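Local coordinates for cytoplasmic protein (Cryptococcus neoformans var. grubii serotype A, PDB 7LPO), which probably hydrolyses the beta-glucosidic bond of steryl glucosides, acting as a fungal sterylglucosidase of glycoside hydrolase family 5, at residues N42-A47 / I570-P575; D71-P76 / Y118-Y123; L77-G82 / I125-K130; F103-L108 / S154-W159. All coordinates share one frame; numbering follows the deposited sequence.

Interaction 1: residues N42-A47 / I570-P575; sequences NLSGSA and IWNYVP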
loop_
_atom_site.group_PDB
_atom_site.type_symbol
_atom_site.label_atom_id
_atom_site.label_comp_id
_atom_site.label_asym_id
_atom_site.label_seq_id
_atom_site.Cartn_x
_atom_site.Cartn_y
_atom_site.Cartn_z
ATOM N N ASN A 42 4.444 -2.144 6.855
ATOM C CA ASN A 42 4.834 -0.971 6.087
ATOM C C ASN A 42 5.415 0.062 7.042
ATOM O O ASN A 42 4.793 0.399 8.054
ATOM C CB ASN A 42 3.635 -0.385 5.350
ATOM C CG ASN A 42 3.227 -1.216 4.151
ATOM O OD1 ASN A 42 3.528 -0.868 3.005
ATOM N ND2 ASN A 42 2.556 -2.331 4.410
ATOM N N LEU A 43 6.598 0.571 6.706
ATOM C CA LEU A 43 7.330 1.542 7.516
ATOM C C LEU A 43 7.786 2.654 6.574
ATOM O O LEU A 43 8.789 2.490 5.870
ATOM C CB LEU A 43 8.510 0.868 8.207
ATOM C CG LEU A 43 9.362 1.683 9.178
ATOM C CD1 LEU A 43 8.745 1.692 10.556
ATOM C CD2 LEU A 43 10.782 1.109 9.219
ATOM N N SER A 44 7.070 3.779 6.534
ATOM C CA SER A 44 5.915 4.074 7.367
ATOM C C SER A 44 5.042 5.125 6.678
ATOM O O SER A 44 5.528 5.931 5.888
ATOM C CB SER A 44 6.361 4.588 8.735
ATOM O OG SER A 44 5.281 5.193 9.433
ATOM N N GLY A 45 3.758 5.140 7.003
ATOM C CA GLY A 45 2.890 6.218 6.571
ATOM C C GLY A 45 3.385 7.607 6.935
ATOM O O GLY A 45 3.025 8.590 6.280
ATOM N N SER A 46 4.197 7.708 7.990
ATOM C CA SER A 46 4.687 9.010 8.419
ATOM C C SER A 46 5.630 9.636 7.399
ATOM O O SER A 46 5.852 10.848 7.452
ATOM C CB SER A 46 5.400 8.898 9.767
ATOM O OG SER A 46 6.488 7.997 9.675
ATOM N N ALA A 47 6.197 8.844 6.488
ATOM C CA ALA A 47 7.041 9.374 5.431
ATOM C C ALA A 47 6.240 9.992 4.295
ATOM O O ALA A 47 6.832 10.428 3.303
ATOM C CB ALA A 47 7.948 8.282 4.880
ATOM N N ILE A 570 1.753 -5.608 6.887
ATOM C CA ILE A 570 0.641 -4.905 7.507
ATOM C C ILE A 570 0.794 -3.398 7.321
ATOM O O ILE A 570 1.878 -2.833 7.512
ATOM C CB ILE A 570 0.569 -5.260 9.002
ATOM C CG1 ILE A 570 0.375 -6.768 9.194
ATOM C CG2 ILE A 570 -0.529 -4.454 9.659
ATOM C CD1 ILE A 570 0.522 -7.218 10.647
ATOM N N TRP A 571 -0.301 -2.737 6.953
ATOM C CA TRP A 571 -0.388 -1.279 6.975
ATOM C C TRP A 571 -1.037 -0.861 8.294
ATOM O O TRP A 571 -2.204 -1.193 8.530
ATOM C CB TRP A 571 -1.206 -0.741 5.790
ATOM C CG TRP A 571 -1.133 0.759 5.722
ATOM C CD1 TRP A 571 -1.927 1.653 6.381
ATOM C CD2 TRP A 571 -0.175 1.537 4.991
ATOM N NE1 TRP A 571 -1.515 2.940 6.114
ATOM C CE2 TRP A 571 -0.442 2.898 5.264
ATOM C CE3 TRP A 571 0.881 1.215 4.137
ATOM C CZ2 TRP A 571 0.302 3.934 4.700
ATOM C CZ3 TRP A 571 1.624 2.240 3.581
ATOM C CH2 TRP A 571 1.332 3.585 3.865
ATOM N N ASN A 572 -0.306 -0.146 9.159
ATOM C CA ASN A 572 1.115 0.167 9.046
ATOM C C ASN A 572 1.658 0.379 10.479
ATOM O O ASN A 572 0.959 0.131 11.466
ATOM C CB ASN A 572 1.360 1.400 8.183
ATOM C CG ASN A 572 0.652 2.633 8.699
ATOM O OD1 ASN A 572 -0.354 2.563 9.422
ATOM N ND2 ASN A 572 1.170 3.777 8.312
ATOM N N TYR A 573 2.901 0.836 10.585
ATOM C CA TYR A 573 3.550 1.154 11.854
ATOM C C TYR A 573 3.961 2.620 11.806
ATOM O O TYR A 573 4.769 3.013 10.960
ATOM C CB TYR A 573 4.757 0.241 12.073
ATOM C CG TYR A 573 5.395 0.330 13.433
ATOM C CD1 TYR A 573 4.942 -0.453 14.491
ATOM C CD2 TYR A 573 6.473 1.188 13.658
ATOM C CE1 TYR A 573 5.539 -0.373 15.745
ATOM C CE2 TYR A 573 7.080 1.269 14.893
ATOM C CZ TYR A 573 6.614 0.484 15.938
ATOM O OH TYR A 573 7.220 0.579 17.178
ATOM N N VAL A 574 3.397 3.426 12.694
ATOM C CA VAL A 574 3.591 4.871 12.639
ATOM C C VAL A 574 4.101 5.367 13.984
ATOM O O VAL A 574 3.298 5.550 14.915
ATOM C CB VAL A 574 2.288 5.591 12.261
ATOM C CG1 VAL A 574 2.516 7.081 12.115
ATOM C CG2 VAL A 574 1.694 5.000 10.981
ATOM N N PRO A 575 5.402 5.636 14.117
ATOM C CA PRO A 575 5.932 6.087 15.419
ATOM C C PRO A 575 5.238 7.297 16.030
ATOM O O PRO A 575 5.202 7.402 17.263
ATOM C CB PRO A 575 7.403 6.393 15.106
ATOM C CG PRO A 575 7.741 5.411 13.977
ATOM C CD PRO A 575 6.476 5.335 13.144
#

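Interaction 2: residues D71-P76 / Y118-Y123; sequences DFINKP and YAYMDY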
loop_
_atom_site.group_PDB
_atom_site.type_symbol
_atom_site.label_atom_id
_atom_site.label_comp_id
_atom_site.label_asym_id
_atom_site.label_seq_id
_atom_site.Cartn_x
_atom_site.Cartn_y
_atom_site.Cartn_z
ATOM N N ASP A 71 11.316 18.788 3.888
ATOM C CA ASP A 71 12.104 18.256 4.993
ATOM C C ASP A 71 11.447 16.966 5.466
ATOM O O ASP A 71 10.539 16.974 6.299
ATOM C CB ASP A 71 12.222 19.269 6.121
ATOM C CG ASP A 71 12.958 18.706 7.308
ATOM O OD1 ASP A 71 13.801 17.808 7.096
ATOM O OD2 ASP A 71 12.683 19.135 8.440
ATOM N N PHE A 72 11.920 15.846 4.924
ATOM C CA PHE A 72 11.488 14.522 5.333
ATOM C C PHE A 72 12.501 13.815 6.217
ATOM O O PHE A 72 12.254 12.675 6.617
ATOM C CB PHE A 72 11.221 13.655 4.104
ATOM C CG PHE A 72 9.977 14.023 3.359
ATOM C CD1 PHE A 72 9.954 15.122 2.505
ATOM C CD2 PHE A 72 8.835 13.270 3.502
ATOM C CE1 PHE A 72 8.812 15.457 1.813
ATOM C CE2 PHE A 72 7.684 13.595 2.810
ATOM C CZ PHE A 72 7.669 14.677 1.962
ATOM N N ILE A 73 13.628 14.454 6.535
ATOM C CA ILE A 73 14.671 13.767 7.285
ATOM C C ILE A 73 14.125 13.290 8.621
ATOM O O ILE A 73 13.357 13.994 9.292
ATOM C CB ILE A 73 15.889 14.678 7.497
ATOM C CG1 ILE A 73 16.529 15.033 6.158
ATOM C CG2 ILE A 73 16.894 13.996 8.411
ATOM C CD1 ILE A 73 17.630 14.097 5.737
ATOM N N ASN A 74 14.534 12.084 9.013
ATOM C CA ASN A 74 14.222 11.435 10.282
ATOM C C ASN A 74 12.811 10.868 10.320
ATOM O O ASN A 74 12.339 10.487 11.399
ATOM C CB ASN A 74 14.438 12.378 11.470
ATOM C CG ASN A 74 15.894 12.427 11.903
ATOM O OD1 ASN A 74 16.620 11.433 11.801
ATOM N ND2 ASN A 74 16.329 13.587 12.376
ATOM N N LYS A 75 12.131 10.775 9.181
ATOM C CA LYS A 75 10.968 9.917 9.032
ATOM C C LYS A 75 11.291 8.858 7.989
ATOM O O LYS A 75 11.729 9.208 6.886
ATOM C CB LYS A 75 9.728 10.708 8.605
ATOM C CG LYS A 75 9.248 11.710 9.641
ATOM C CD LYS A 75 8.450 12.812 8.966
ATOM C CE LYS A 75 7.113 13.004 9.656
ATOM N NZ LYS A 75 6.081 13.433 8.678
ATOM N N PRO A 76 11.028 7.576 8.250
ATOM C CA PRO A 76 10.161 7.087 9.333
ATOM C C PRO A 76 10.797 6.985 10.712
ATOM O O PRO A 76 10.072 6.997 11.703
ATOM C CB PRO A 76 9.761 5.680 8.846
ATOM C CG PRO A 76 10.974 5.218 8.059
ATOM C CD PRO A 76 11.545 6.482 7.403
ATOM N N TYR A 118 19.732 14.629 -2.448
ATOM C CA TYR A 118 20.713 13.589 -2.164
ATOM C C TYR A 118 20.857 13.343 -0.673
ATOM O O TYR A 118 21.172 12.223 -0.262
ATOM C CB TYR A 118 22.051 13.972 -2.789
ATOM C CG TYR A 118 22.004 13.862 -4.286
ATOM C CD1 TYR A 118 21.936 12.625 -4.890
ATOM C CD2 TYR A 118 21.999 14.991 -5.096
ATOM C CE1 TYR A 118 21.880 12.498 -6.263
ATOM C CE2 TYR A 118 21.935 14.871 -6.483
ATOM C CZ TYR A 118 21.880 13.615 -7.049
ATOM O OH TYR A 118 21.820 13.454 -8.405
ATOM N N ALA A 119 20.592 14.355 0.150
ATOM C CA ALA A 119 20.682 14.161 1.589
ATOM C C ALA A 119 19.599 13.215 2.081
ATOM O O ALA A 119 19.857 12.366 2.942
ATOM C CB ALA A 119 20.591 15.507 2.305
ATOM N N TYR A 120 18.378 13.339 1.558
ATOM C CA TYR A 120 17.332 12.415 1.988
ATOM C C TYR A 120 17.638 11.016 1.506
ATOM O O TYR A 120 17.376 10.026 2.217
ATOM C CB TYR A 120 15.967 12.868 1.476
ATOM C CG TYR A 120 14.856 12.057 2.095
ATOM C CD1 TYR A 120 14.637 12.088 3.461
ATOM C CD2 TYR A 120 14.051 11.225 1.319
ATOM C CE1 TYR A 120 13.632 11.333 4.046
ATOM C CE2 TYR A 120 13.035 10.474 1.893
ATOM C CZ TYR A 120 12.837 10.529 3.257
ATOM O OH TYR A 120 11.843 9.789 3.849
ATOM N N MET A 121 18.187 10.885 0.306
ATOM C CA MET A 121 18.669 9.616 -0.201
ATOM C C MET A 121 19.638 8.929 0.803
ATOM O O MET A 121 19.508 7.761 1.081
ATOM C CB MET A 121 19.416 9.806 -1.500
ATOM C CG MET A 121 18.600 10.301 -2.644
ATOM S SD MET A 121 19.253 9.838 -4.220
ATOM C CE MET A 121 18.067 10.367 -5.357
ATOM N N ASP A 122 20.580 9.723 1.310
ATOM C CA ASP A 122 21.555 9.172 2.267
ATOM C C ASP A 122 20.899 8.866 3.602
ATOM O O ASP A 122 21.323 7.939 4.301
ATOM C CB ASP A 122 22.691 10.184 2.435
ATOM C CG ASP A 122 23.551 10.324 1.183
ATOM O OD1 ASP A 122 23.530 9.430 0.324
ATOM O OD2 ASP A 122 24.270 11.326 1.057
ATOM N N TYR A 123 19.876 9.636 3.979
ATOM C CA TYR A 123 19.115 9.294 5.173
ATOM C C TYR A 123 18.454 7.930 5.012
ATOM O O TYR A 123 18.514 7.088 5.918
ATOM C CB TYR A 123 18.061 10.359 5.473
ATOM C CG TYR A 123 16.990 9.830 6.401
ATOM C CD1 TYR A 123 17.194 9.792 7.772
ATOM C CD2 TYR A 123 15.790 9.327 5.900
ATOM C CE1 TYR A 123 16.230 9.288 8.624
ATOM C CE2 TYR A 123 14.816 8.820 6.748
ATOM C CZ TYR A 123 15.041 8.807 8.109
ATOM O OH TYR A 123 14.085 8.305 8.963
#

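Interaction 3: residues L77-G82 / I125-K130; sequences LNLDDG and IAVLRK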
loop_
_atom_site.group_PDB
_atom_site.type_symbol
_atom_site.label_atom_id
_atom_site.label_comp_id
_atom_site.label_asym_id
_atom_site.label_seq_id
_atom_site.Cartn_x
_atom_site.Cartn_y
_atom_site.Cartn_z
ATOM N N LEU A 77 12.116 6.883 10.785
ATOM C CA LEU A 77 12.806 6.643 12.043
ATOM C C LEU A 77 13.790 7.767 12.334
ATOM O O LEU A 77 14.567 8.168 11.459
ATOM C CB LEU A 77 13.535 5.307 11.996
ATOM C CG LEU A 77 12.668 4.052 11.974
ATOM C CD1 LEU A 77 13.587 2.847 11.833
ATOM C CD2 LEU A 77 11.790 3.928 13.210
ATOM N N ASN A 78 13.750 8.276 13.561
ATOM C CA ASN A 78 14.691 9.297 13.997
ATOM C C ASN A 78 16.015 8.633 14.370
ATOM O O ASN A 78 16.058 7.747 15.231
ATOM C CB ASN A 78 14.123 10.073 15.176
ATOM C CG ASN A 78 14.940 11.303 15.498
ATOM O OD1 ASN A 78 16.151 11.227 15.687
ATOM N ND2 ASN A 78 14.284 12.445 15.543
ATOM N N LEU A 79 17.087 9.042 13.705
ATOM C CA LEU A 79 18.399 8.448 13.919
ATOM C C LEU A 79 19.272 9.282 14.849
ATOM O O LEU A 79 20.421 8.911 15.094
ATOM C CB LEU A 79 19.107 8.242 12.572
ATOM C CG LEU A 79 18.360 7.342 11.576
ATOM C CD1 LEU A 79 19.055 7.334 10.209
ATOM C CD2 LEU A 79 18.218 5.920 12.074
ATOM N N ASP A 80 18.751 10.384 15.384
ATOM C CA ASP A 80 19.521 11.245 16.272
ATOM C C ASP A 80 19.237 11.011 17.750
ATOM O O ASP A 80 20.077 11.371 18.583
ATOM C CB ASP A 80 19.248 12.724 15.957
ATOM C CG ASP A 80 19.658 13.114 14.544
ATOM O OD1 ASP A 80 20.613 12.512 14.007
ATOM O OD2 ASP A 80 19.022 14.021 13.968
ATOM N N ASP A 81 18.094 10.420 18.104
ATOM C CA ASP A 81 17.643 10.382 19.492
ATOM C C ASP A 81 17.613 8.979 20.085
ATOM O O ASP A 81 17.112 8.804 21.201
ATOM C CB ASP A 81 16.254 11.021 19.608
ATOM C CG ASP A 81 15.184 10.263 18.825
ATOM O OD1 ASP A 81 15.456 9.146 18.334
ATOM O OD2 ASP A 81 14.061 10.791 18.692
ATOM N N GLY A 82 18.124 7.978 19.373
ATOM C CA GLY A 82 18.142 6.616 19.863
ATOM C C GLY A 82 16.844 5.855 19.714
ATOM O O GLY A 82 16.840 4.629 19.905
ATOM N N ILE A 125 19.380 5.490 3.151
ATOM C CA ILE A 125 20.430 4.477 3.206
ATOM C C ILE A 125 20.806 4.178 4.650
ATOM O O ILE A 125 20.993 3.017 5.029
ATOM C CB ILE A 125 21.648 4.934 2.381
ATOM C CG1 ILE A 125 21.376 4.672 0.899
ATOM C CG2 ILE A 125 22.914 4.244 2.859
ATOM C CD1 ILE A 125 22.288 5.433 -0.039
ATOM N N ALA A 126 20.925 5.220 5.475
ATOM C CA ALA A 126 21.224 5.022 6.888
ATOM C C ALA A 126 20.126 4.223 7.575
ATOM O O ALA A 126 20.407 3.335 8.386
ATOM C CB ALA A 126 21.401 6.378 7.579
ATOM N N VAL A 127 18.863 4.533 7.279
ATOM C CA VAL A 127 17.760 3.745 7.824
ATOM C C VAL A 127 17.858 2.301 7.353
ATOM O O VAL A 127 17.712 1.362 8.138
ATOM C CB VAL A 127 16.407 4.367 7.439
ATOM C CG1 VAL A 127 15.257 3.456 7.873
ATOM C CG2 VAL A 127 16.270 5.749 8.046
ATOM N N LEU A 128 18.131 2.098 6.064
ATOM C CA LEU A 128 18.251 0.736 5.555
ATOM C C LEU A 128 19.380 -0.019 6.249
ATOM O O LEU A 128 19.260 -1.220 6.511
ATOM C CB LEU A 128 18.468 0.760 4.043
ATOM C CG LEU A 128 17.280 1.307 3.258
ATOM C CD1 LEU A 128 17.598 1.403 1.772
ATOM C CD2 LEU A 128 16.030 0.441 3.504
ATOM N N ARG A 129 20.473 0.667 6.577
ATOM C CA ARG A 129 21.576 -0.004 7.257
ATOM C C ARG A 129 21.150 -0.537 8.621
ATOM O O ARG A 129 21.515 -1.656 8.998
ATOM C CB ARG A 129 22.761 0.949 7.404
ATOM C CG ARG A 129 23.553 1.131 6.118
ATOM C CD ARG A 129 25.001 1.480 6.413
ATOM N NE ARG A 129 25.565 2.368 5.403
ATOM C CZ ARG A 129 26.102 1.956 4.259
ATOM N NH1 ARG A 129 26.150 0.655 3.970
ATOM N NH2 ARG A 129 26.594 2.847 3.404
ATOM N N LYS A 130 20.384 0.252 9.379
ATOM C CA LYS A 130 19.891 -0.226 10.669
ATOM C C LYS A 130 18.909 -1.379 10.499
ATOM O O LYS A 130 18.924 -2.333 11.287
ATOM C CB LYS A 130 19.239 0.916 11.445
ATOM C CG LYS A 130 20.239 1.843 12.108
ATOM C CD LYS A 130 19.576 2.763 13.120
ATOM C CE LYS A 130 20.579 3.262 14.151
ATOM N NZ LYS A 130 21.188 2.146 14.934
#

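Interaction 4: residues F103-L108 / S154-W159; sequences FTWESL and SGAPLW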
loop_
_atom_site.group_PDB
_atom_site.type_symbol
_atom_site.label_atom_id
_atom_site.label_comp_id
_atom_site.label_asym_id
_atom_site.label_seq_id
_atom_site.Cartn_x
_atom_site.Cartn_y
_atom_site.Cartn_z
ATOM N N PHE A 103 8.707 5.593 0.571
ATOM C CA PHE A 103 9.292 6.878 0.217
ATOM C C PHE A 103 8.435 7.503 -0.876
ATOM O O PHE A 103 7.713 6.813 -1.598
ATOM C CB PHE A 103 10.756 6.751 -0.243
ATOM C CG PHE A 103 10.922 6.056 -1.556
ATOM C CD1 PHE A 103 10.977 4.673 -1.618
ATOM C CD2 PHE A 103 11.014 6.776 -2.727
ATOM C CE1 PHE A 103 11.122 4.018 -2.819
ATOM C CE2 PHE A 103 11.164 6.129 -3.939
ATOM C CZ PHE A 103 11.218 4.747 -3.985
ATOM N N THR A 104 8.500 8.823 -0.992
ATOM C CA THR A 104 7.703 9.515 -1.990
ATOM C C THR A 104 8.598 10.213 -3.000
ATOM O O THR A 104 9.724 10.619 -2.698
ATOM C CB THR A 104 6.751 10.538 -1.359
ATOM O OG1 THR A 104 7.510 11.571 -0.718
ATOM C CG2 THR A 104 5.829 9.824 -0.352
ATOM N N TRP A 105 8.077 10.319 -4.220
ATOM C CA TRP A 105 8.699 11.144 -5.247
ATOM C C TRP A 105 8.960 12.557 -4.739
ATOM O O TRP A 105 10.012 13.146 -5.023
ATOM C CB TRP A 105 7.781 11.141 -6.465
ATOM C CG TRP A 105 8.271 11.835 -7.680
ATOM C CD1 TRP A 105 9.512 12.334 -7.911
ATOM C CD2 TRP A 105 7.501 12.097 -8.852
ATOM N NE1 TRP A 105 9.562 12.890 -9.157
ATOM C CE2 TRP A 105 8.333 12.767 -9.751
ATOM C CE3 TRP A 105 6.180 11.822 -9.227
ATOM C CZ2 TRP A 105 7.894 13.178 -11.005
ATOM C CZ3 TRP A 105 5.742 12.240 -10.465
ATOM C CH2 TRP A 105 6.599 12.907 -11.342
ATOM N N GLU A 106 8.020 13.110 -3.965
ATOM C CA GLU A 106 8.197 14.469 -3.465
ATOM C C GLU A 106 9.466 14.579 -2.636
ATOM O O GLU A 106 10.195 15.573 -2.737
ATOM C CB GLU A 106 6.994 14.902 -2.626
ATOM C CG GLU A 106 7.202 16.241 -1.923
ATOM C CD GLU A 106 6.031 16.671 -1.043
ATOM O OE1 GLU A 106 6.035 17.837 -0.615
ATOM O OE2 GLU A 106 5.108 15.865 -0.778
ATOM N N SER A 107 9.723 13.585 -1.778
ATOM C CA SER A 107 10.873 13.657 -0.886
ATOM C C SER A 107 12.190 13.579 -1.647
ATOM O O SER A 107 13.226 14.007 -1.118
ATOM C CB SER A 107 10.798 12.547 0.171
ATOM O OG SER A 107 11.004 11.261 -0.404
ATOM N N LEU A 108 12.163 13.086 -2.885
ATOM C CA LEU A 108 13.363 12.970 -3.700
ATOM C C LEU A 108 13.576 14.139 -4.655
ATOM O O LEU A 108 14.724 14.404 -5.033
ATOM C CB LEU A 108 13.325 11.683 -4.531
ATOM C CG LEU A 108 13.341 10.343 -3.809
ATOM C CD1 LEU A 108 13.160 9.207 -4.827
ATOM C CD2 LEU A 108 14.616 10.139 -3.014
ATOM N N SER A 154 -0.620 11.867 -1.044
ATOM C CA SER A 154 0.828 11.814 -0.918
ATOM C C SER A 154 1.389 11.505 -2.290
ATOM O O SER A 154 0.666 11.060 -3.185
ATOM C CB SER A 154 1.275 10.753 0.093
ATOM O OG SER A 154 1.169 9.440 -0.446
ATOM N N GLY A 155 2.690 11.742 -2.444
ATOM C CA GLY A 155 3.366 11.306 -3.648
ATOM C C GLY A 155 4.198 12.341 -4.378
ATOM O O GLY A 155 5.354 12.573 -4.022
ATOM N N ALA A 156 3.626 12.959 -5.399
ATOM C CA ALA A 156 4.402 13.730 -6.357
ATOM C C ALA A 156 4.716 15.139 -5.845
ATOM O O ALA A 156 3.969 15.699 -5.036
ATOM C CB ALA A 156 3.653 13.819 -7.679
ATOM N N PRO A 157 5.822 15.730 -6.300
ATOM C CA PRO A 157 6.143 17.099 -5.880
ATOM C C PRO A 157 5.177 18.110 -6.475
ATOM O O PRO A 157 4.578 17.897 -7.531
ATOM C CB PRO A 157 7.574 17.315 -6.391
ATOM C CG PRO A 157 7.765 16.311 -7.479
ATOM C CD PRO A 157 6.889 15.127 -7.119
ATOM N N LEU A 158 5.041 19.235 -5.772
ATOM C CA LEU A 158 4.067 20.251 -6.158
ATOM C C LEU A 158 4.262 20.731 -7.592
ATOM O O LEU A 158 3.287 21.097 -8.261
ATOM C CB LEU A 158 4.155 21.435 -5.194
ATOM C CG LEU A 158 3.346 22.689 -5.510
ATOM C CD1 LEU A 158 1.854 22.431 -5.386
ATOM C CD2 LEU A 158 3.784 23.799 -4.561
ATOM N N TRP A 159 5.498 20.744 -8.087
ATOM C CA TRP A 159 5.691 21.294 -9.416
ATOM C C TRP A 159 5.058 20.436 -10.506
ATOM O O TRP A 159 4.896 20.928 -11.627
ATOM C CB TRP A 159 7.180 21.518 -9.701
ATOM C CG TRP A 159 8.105 20.330 -9.573
ATOM C CD1 TRP A 159 8.943 20.059 -8.536
ATOM C CD2 TRP A 159 8.319 19.295 -10.539
ATOM N NE1 TRP A 159 9.662 18.918 -8.788
ATOM C CE2 TRP A 159 9.296 18.428 -10.012
ATOM C CE3 TRP A 159 7.781 19.022 -11.798
ATOM C CZ2 TRP A 159 9.737 17.302 -10.693
ATOM C CZ3 TRP A 159 8.221 17.902 -12.474
ATOM C CH2 TRP A 159 9.189 17.053 -11.921
HETATM O O HOH W 1 4.424 13.139 -0.313
HETATM O O HOH W 2 3.112 14.996 -2.503
HETATM O O HOH W 3 6.870 19.397 -3.626
#

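Interaction 1: residues N42-A47 / I570-P575
Asn42 and Ile570 join parallel strands 35-43 and 567-570 of the TIM barrel, the fold of family 5 glycoside hydrolases, at the ends of both strands. Asn42 N donates to Ile570 O at 2.7 Å, with an N-H...O angle of 168°, while Tyr573 N reaches Asn42 O at 3.2 Å. A weak bond from Asn42 ND2 gives Ile570 O a second donor from the same residue. With CG anti to its carbonyl carbon (chi1 -74°), Asn42 brings this amide carbon within 3.4 Å of Trp571 CE3, the amide and indole planes 53° apart. Gly45 CA lies 3.9 Å from Trp571 CZ2, a fit that suits a residue with no side chain. Leu43 runs alongside Tyr573, with Leu43 CD1 against Tyr573 CD2.

Further out, Asn42 OD1 bonds to Arg100 and ND2 to Gly520 O, so both ends of the amide are fixed, and Tyr573 OH meets Arg90 and His87. The indole of Trp571 approaches a bound tris molecule to about 3 Å (nearest atoms); the cis peptide after this tryptophan is familiar in family 5 active sites. A second cis peptide precedes Ser44, whose OG donates to Tyr573 O at 2.7 Å and accepts from Ser46 N at 3.1 Å, forming an ST turn.

Interaction 2: residues D71-P76 / Y118-Y123
Tyr120 and Tyr123, three residues apart on helix 118-133, present their rings to the loop 71-76. Phe72 turns its ring edge toward the face of Tyr120, with centroids 5.9 Å apart and planes at 58°, while Phe72 CB rests over a face of the tyrosine, 3.3 Å from Tyr120 CE1. The Tyr123 ring instead lies against the peptide chain: Asn74 N stands 3.3 Å above its plane, toward the rim. CG of Tyr123 is anti to the backbone N (chi1 161°), and the ring extends from there until its hydroxyl reaches the Lys75-Pro76 peptide.

Aliphatic groups pack beside the rings. Ile73 CD1 approaches Tyr123 CB at 3.8 Å, the two side chains passing in opposite directions, and Pro76 CD meets the edge of the Tyr123 ring.

Among the polar groups, Tyr120 OH lies 3.1 Å from Lys75 O, although another acceptor is also within reach of its proton. Tyr123 OH bonds to Leu77 O. The loop itself makes a type II turn from Phe72 to Lys75, closed by Lys75 N to Phe72 O. Asn74 occupies the turn position with positive phi (77°), which asparagine tolerates well, and a cis peptide precedes Pro76.

Around the contact, Phe72 also packs on Glu106 and Ser107 of helix 105-109, Lys75 NZ bonds to backbone oxygens of His49 and Ser46, and Pro76 and Tyr123 both lean on Tyr101 of strand 98-104, placing the loop between barrel strand and outer helix.

Interaction 3: residues L77-G82 / I125-K130
Leu79 reaches across to Ala126, Val127 and Lys130, and its two methyl groups divide the close packing between them. Leu79 CD1 comes within 3.7 Å of Ala126 CB and 3.9 Å of Val127 CG2, whereas Leu79 CD2 lies 3.6 Å from Lys130 CD. CG of Leu79 is anti to its carbonyl carbon (chi1 -59°), beside the backbone N; the small Ala126 lets the branched end beyond it come close to the helix. The leucine crosses Val127 at about a right angle but slides past Lys130 in the opposite direction, touching its CD and CE methylenes. The lysine chain bends at its last torsion (chi4 -61°), and its NZ makes a salt bridge with Asp85. A long side chain with a charged end suits such a partly exposed site.

The helix is part of 118-133, one of those surrounding the TIM barrel. Leu128 points to its other side, onto Val138 and Met140 of strand 137-143, while Ala126, Val127 and Lys130 receive the loop that leads into helix 83-93.

The inner end of the contact is looser: Leu77 CD1 and Val127 CG1 are 4.3 Å apart, and Leu77 packs also on Ala84 and His87. Toward solvent the loop turns from the helix, and Asp80, Asp81 and Gly82 are exposed. Here the order is polar. Asn78 OD1 accepts from Asp80 N at 2.7 Å, in the carbonyl plane, forming an Asx turn, with a weak bond from Asp81 N as well.

Interaction 4: residues F103-L108 / S154-W159
Trp105 and Trp159 hold Pro157 between their indoles. Over one face of Trp105 sits Pro157 CD, 3.6 Å from the centroid of the five-membered ring and 14° off its normal, a CH-pi contact. Pro157 CG lies above a face of the Trp159 ring, toward the rim. The tryptophan side chains cross at about a right angle and meet where Trp105 CZ2 is 4.2 Å from Trp159 CH2. Ala156 CB approaches Trp105 CE3 obliquely at 3.6 Å. Both indole nitrogens are held by Glu109, Trp105 NE1 by its carboxylate and Trp159 NE1 by its backbone oxygen, and Phe240 meets Trp105 edge-to-face.

Beside this apolar cluster, Glu106 N donates to Gly155 O at 2.7 Å. Gly155 has phi 129° and psi -97°, angles at which a side chain would press on the preceding carbonyl, so glycine fits. The Glu106 side chain is extended beyond CG and carries its carboxylate to bound waters. Glu106 OE2 lies 2.8 Å from a water that accepts from Gly155 N, and a second lies near OE2 and Ala156 O, each with more acceptors around it than protons. OE1 pairs with Arg149 in a salt bridge, which would be expected to stabilise this buried carboxylate's charge.

Thr104 is the N-cap of helix 105-109: its OG1 accepts from Ser107 N at 3.2 Å, and Ser107 OG returns a bond of 2.7 Å to Thr104 O. A capped helix following strand 98-104 and packed on the loop after strand 137-143 belongs to the C-terminal rim of a TIM barrel, the side on which such enzymes carry their active sites.

In the fold
Interactions 1 and 4 are fully or almost fully buried and meet at the barrel strands, 35-43 and 98-104 being neighbours; interaction 1 relies on backbone hydrogen bonds, interaction 4 on indoles, one direct backbone bond and waters. Interaction 2 is also largely buried, interaction 3 only partly. These two share helix 118-133 and successive parts of one loop, their centres about 10 Å apart, but the chemistry changes along it from tyrosine rings to aliphatic packing as the loop nears solvent. Interaction 2 touches all the others: Ser44 CB packs on Pro76 CB, Asn74 OD1 takes Leu79 N, and Met121 CG meets Leu108 CD2. Interactions 3 and 4 do not touch, their nearest atoms being about 8 Å apart.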